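Side-chain contact in TbiB1 (Thermobaculum terrenum, PDB 5V1V), which binds the leader peptide of a lasso-peptide precursor through a PqqD-like fold, probably to present it for maturation: residues A[64-67]-A[68-71]. Residues are numbered along the deposited sequence; the frame is centred on the assembly and turned at random.
Sequences RPTV and ERDL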
ATOM      1  N   ARG A  64     -12.850   4.885 -11.747  1.00 16.68           N
ATOM      2  CA  ARG A  64     -11.603   5.623 -11.569  1.00 15.96           C
ATOM      3  C   ARG A  64     -11.627   6.667 -10.433  1.00 16.17           C
ATOM      4  O   ARG A  64     -10.679   6.722  -9.657  1.00 16.06           O
ATOM      5  CB  ARG A  64     -11.137   6.240 -12.895  1.00 16.53           C
ATOM      6  CG  ARG A  64      -9.808   6.970 -12.830  1.00 19.19           C
ATOM      7  CD  ARG A  64      -9.446   7.563 -14.183  1.00 22.04           C
ATOM      8  NE  ARG A  64      -8.033   7.921 -14.226  1.00 27.79           N
ATOM      9  CZ  ARG A  64      -7.062   7.096 -14.612  1.00 28.59           C
ATOM     10  NH1 ARG A  64      -7.338   5.855 -15.007  1.00 29.99           N
ATOM     11  NH2 ARG A  64      -5.808   7.514 -14.610  1.00 31.45           N
ATOM     12  N   PRO A  65     -12.709   7.472 -10.308  1.00 15.30           N
ATOM     13  CA  PRO A  65     -12.730   8.444  -9.203  1.00 15.59           C
ATOM     14  C   PRO A  65     -12.586   7.814  -7.818  1.00 15.25           C
ATOM     15  O   PRO A  65     -11.894   8.369  -6.957  1.00 14.95           O
ATOM     16  CB  PRO A  65     -14.096   9.122  -9.369  1.00 17.23           C
ATOM     17  CG  PRO A  65     -14.340   9.061 -10.836  1.00 18.37           C
ATOM     18  CD  PRO A  65     -13.827   7.709 -11.245  1.00 17.47           C
ATOM     19  N   THR A  66     -13.219   6.663  -7.609  1.00 15.86           N
ATOM     20  CA  THR A  66     -13.135   5.973  -6.328  1.00 16.19           C
ATOM     21  C   THR A  66     -11.710   5.502  -6.094  1.00 14.66           C
ATOM     22  O   THR A  66     -11.172   5.664  -4.994  1.00 14.94           O
ATOM     23  CB  THR A  66     -14.108   4.783  -6.275  1.00 16.62           C
ATOM     24  OG1 THR A  66     -15.447   5.279  -6.284  1.00 20.21           O
ATOM     25  CG2 THR A  66     -13.903   3.954  -5.014  1.00 16.60           C
ATOM     26  N   VAL A  67     -11.094   4.935  -7.131  1.00 14.06           N
ATOM     27  CA  VAL A  67      -9.714   4.465  -7.010  1.00 14.08           C
ATOM     28  C   VAL A  67      -8.775   5.625  -6.671  1.00 13.87           C
ATOM     29  O   VAL A  67      -7.924   5.501  -5.795  1.00 14.03           O
ATOM     30  CB  VAL A  67      -9.221   3.752  -8.282  1.00 14.46           C
ATOM     31  CG1 VAL A  67      -7.760   3.352  -8.134  1.00 13.37           C
ATOM     32  CG2 VAL A  67     -10.078   2.532  -8.569  1.00 15.57           C
ATOM     33  N   GLU A  68      -8.937   6.756  -7.352  1.00 15.44           N
ATOM     34  CA  GLU A  68      -8.087   7.921  -7.111  1.00 14.57           C
ATOM     35  C   GLU A  68      -8.212   8.437  -5.677  1.00 13.51           C
ATOM     36  O   GLU A  68      -7.210   8.671  -5.006  1.00 14.37           O
ATOM     37  CB  GLU A  68      -8.408   9.047  -8.093  1.00 16.87           C
ATOM     38  CG  GLU A  68      -8.002   8.776  -9.537  1.00 20.32           C
ATOM     39  CD  GLU A  68      -8.480   9.867 -10.483  1.00 27.35           C
ATOM     40  OE1 GLU A  68      -9.698  10.158 -10.503  1.00 29.79           O
ATOM     41  OE2 GLU A  68      -7.641  10.438 -11.205  1.00 33.77           O
ATOM     42  N   ARG A  69      -9.444   8.598  -5.213  1.00 13.92           N
ATOM     43  CA  ARG A  69      -9.700   9.082  -3.855  1.00 13.97           C
ATOM     44  C   ARG A  69      -9.133   8.117  -2.817  1.00 14.13           C
ATOM     45  O   ARG A  69      -8.454   8.532  -1.871  1.00 14.00           O
ATOM     46  CB  ARG A  69     -11.198   9.285  -3.633  1.00 15.73           C
ATOM     47  CG  ARG A  69     -11.790  10.479  -4.377  1.00 18.25           C
ATOM     48  CD  ARG A  69     -13.254  10.695  -4.009  1.00 21.22           C
ATOM     49  NE  ARG A  69     -14.078   9.519  -4.297  1.00 22.69           N
ATOM     50  CZ  ARG A  69     -14.986   9.433  -5.267  1.00 22.59           C
ATOM     51  NH1 ARG A  69     -15.233  10.463  -6.068  1.00 23.23           N
ATOM     52  NH2 ARG A  69     -15.658   8.301  -5.429  1.00 22.91           N
ATOM     53  N   ASP A  70      -9.387   6.825  -3.010  1.00 12.91           N
ATOM     54  CA  ASP A  70      -8.932   5.827  -2.049  1.00 13.04           C
ATOM     55  C   ASP A  70      -7.419   5.679  -2.053  1.00 12.62           C
ATOM     56  O   ASP A  70      -6.802   5.507  -0.991  1.00 12.88           O
ATOM     57  CB  ASP A  70      -9.569   4.467  -2.330  1.00 14.19           C
ATOM     58  CG  ASP A  70     -11.047   4.419  -1.980  1.00 17.65           C
ATOM     59  OD1 ASP A  70     -11.590   5.401  -1.425  1.00 19.24           O
ATOM     60  OD2 ASP A  70     -11.673   3.378  -2.263  1.00 19.10           O
ATOM     61  N   LEU A  71      -6.819   5.737  -3.242  1.00 11.64           N
ATOM     62  CA  LEU A  71      -5.372   5.605  -3.357  1.00 11.94           C
ATOM     63  C   LEU A  71      -4.679   6.761  -2.663  1.00 11.65           C
ATOM     64  O   LEU A  71      -3.721   6.548  -1.936  1.00 11.97           O
ATOM     65  CB  LEU A  71      -4.914   5.500  -4.814  1.00 12.19           C
ATOM     66  CG  LEU A  71      -3.402   5.340  -5.023  1.00 12.43           C
ATOM     67  CD1 LEU A  71      -2.916   4.020  -4.428  1.00 12.93           C
ATOM     68  CD2 LEU A  71      -3.052   5.436  -6.503  1.00 14.07           C
TER
HETATM   69  O   HOH W   1      -5.780   9.886 -13.385  1.00 39.64           O
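Two groups of the bound leader peptide, an aromatic and a polar side chain, hydrogen-bond to OD2 of D70, and the same oxygen lies 3.6 Å from CG2 of T66. Both residues stand on the first turns of helix 64-80 in this PqqD-like, winged-helix-related fold, side by side and pointing the same way, T66 also packing on an aromatic side chain of the peptide. An alanine in place of D70 would remove OD2, and is likely to leave both peptide side chains without this acceptor and CG2 of T66 without its neighbour. T66 suits the start of the helix: with chi1 at -67°, OG1 sits beside the backbone N and bonds to OD1 of D63, while CG2, anti to that N, runs alongside the carboxylate of D70. P65 has no N-H to offer, which costs nothing in the first turn, and its O accepts the backbone bond from R69 N at 3.0 Å. The R69 chain bends at chi3 (-58°), laying one guanidinium face over P65 O, 3.6 Å from its plane. Apolar V67 and L71 turn to helix 49-59, V67 against I56 and L71 against V53. R64, extended, reaches D54 and E50, acidic zinc ligands of that helix, in salt bridges; toward E68 it makes only a long one, NE to OE2 at 4.0 Å, its guanidinium and the E68 carboxylate turned 62° apart. A water in the guanidinium plane, at its edge, bridges the pair, accepting from R64 NH2 at 2.7 Å and donating to E68 OE2 at 2.9 Å.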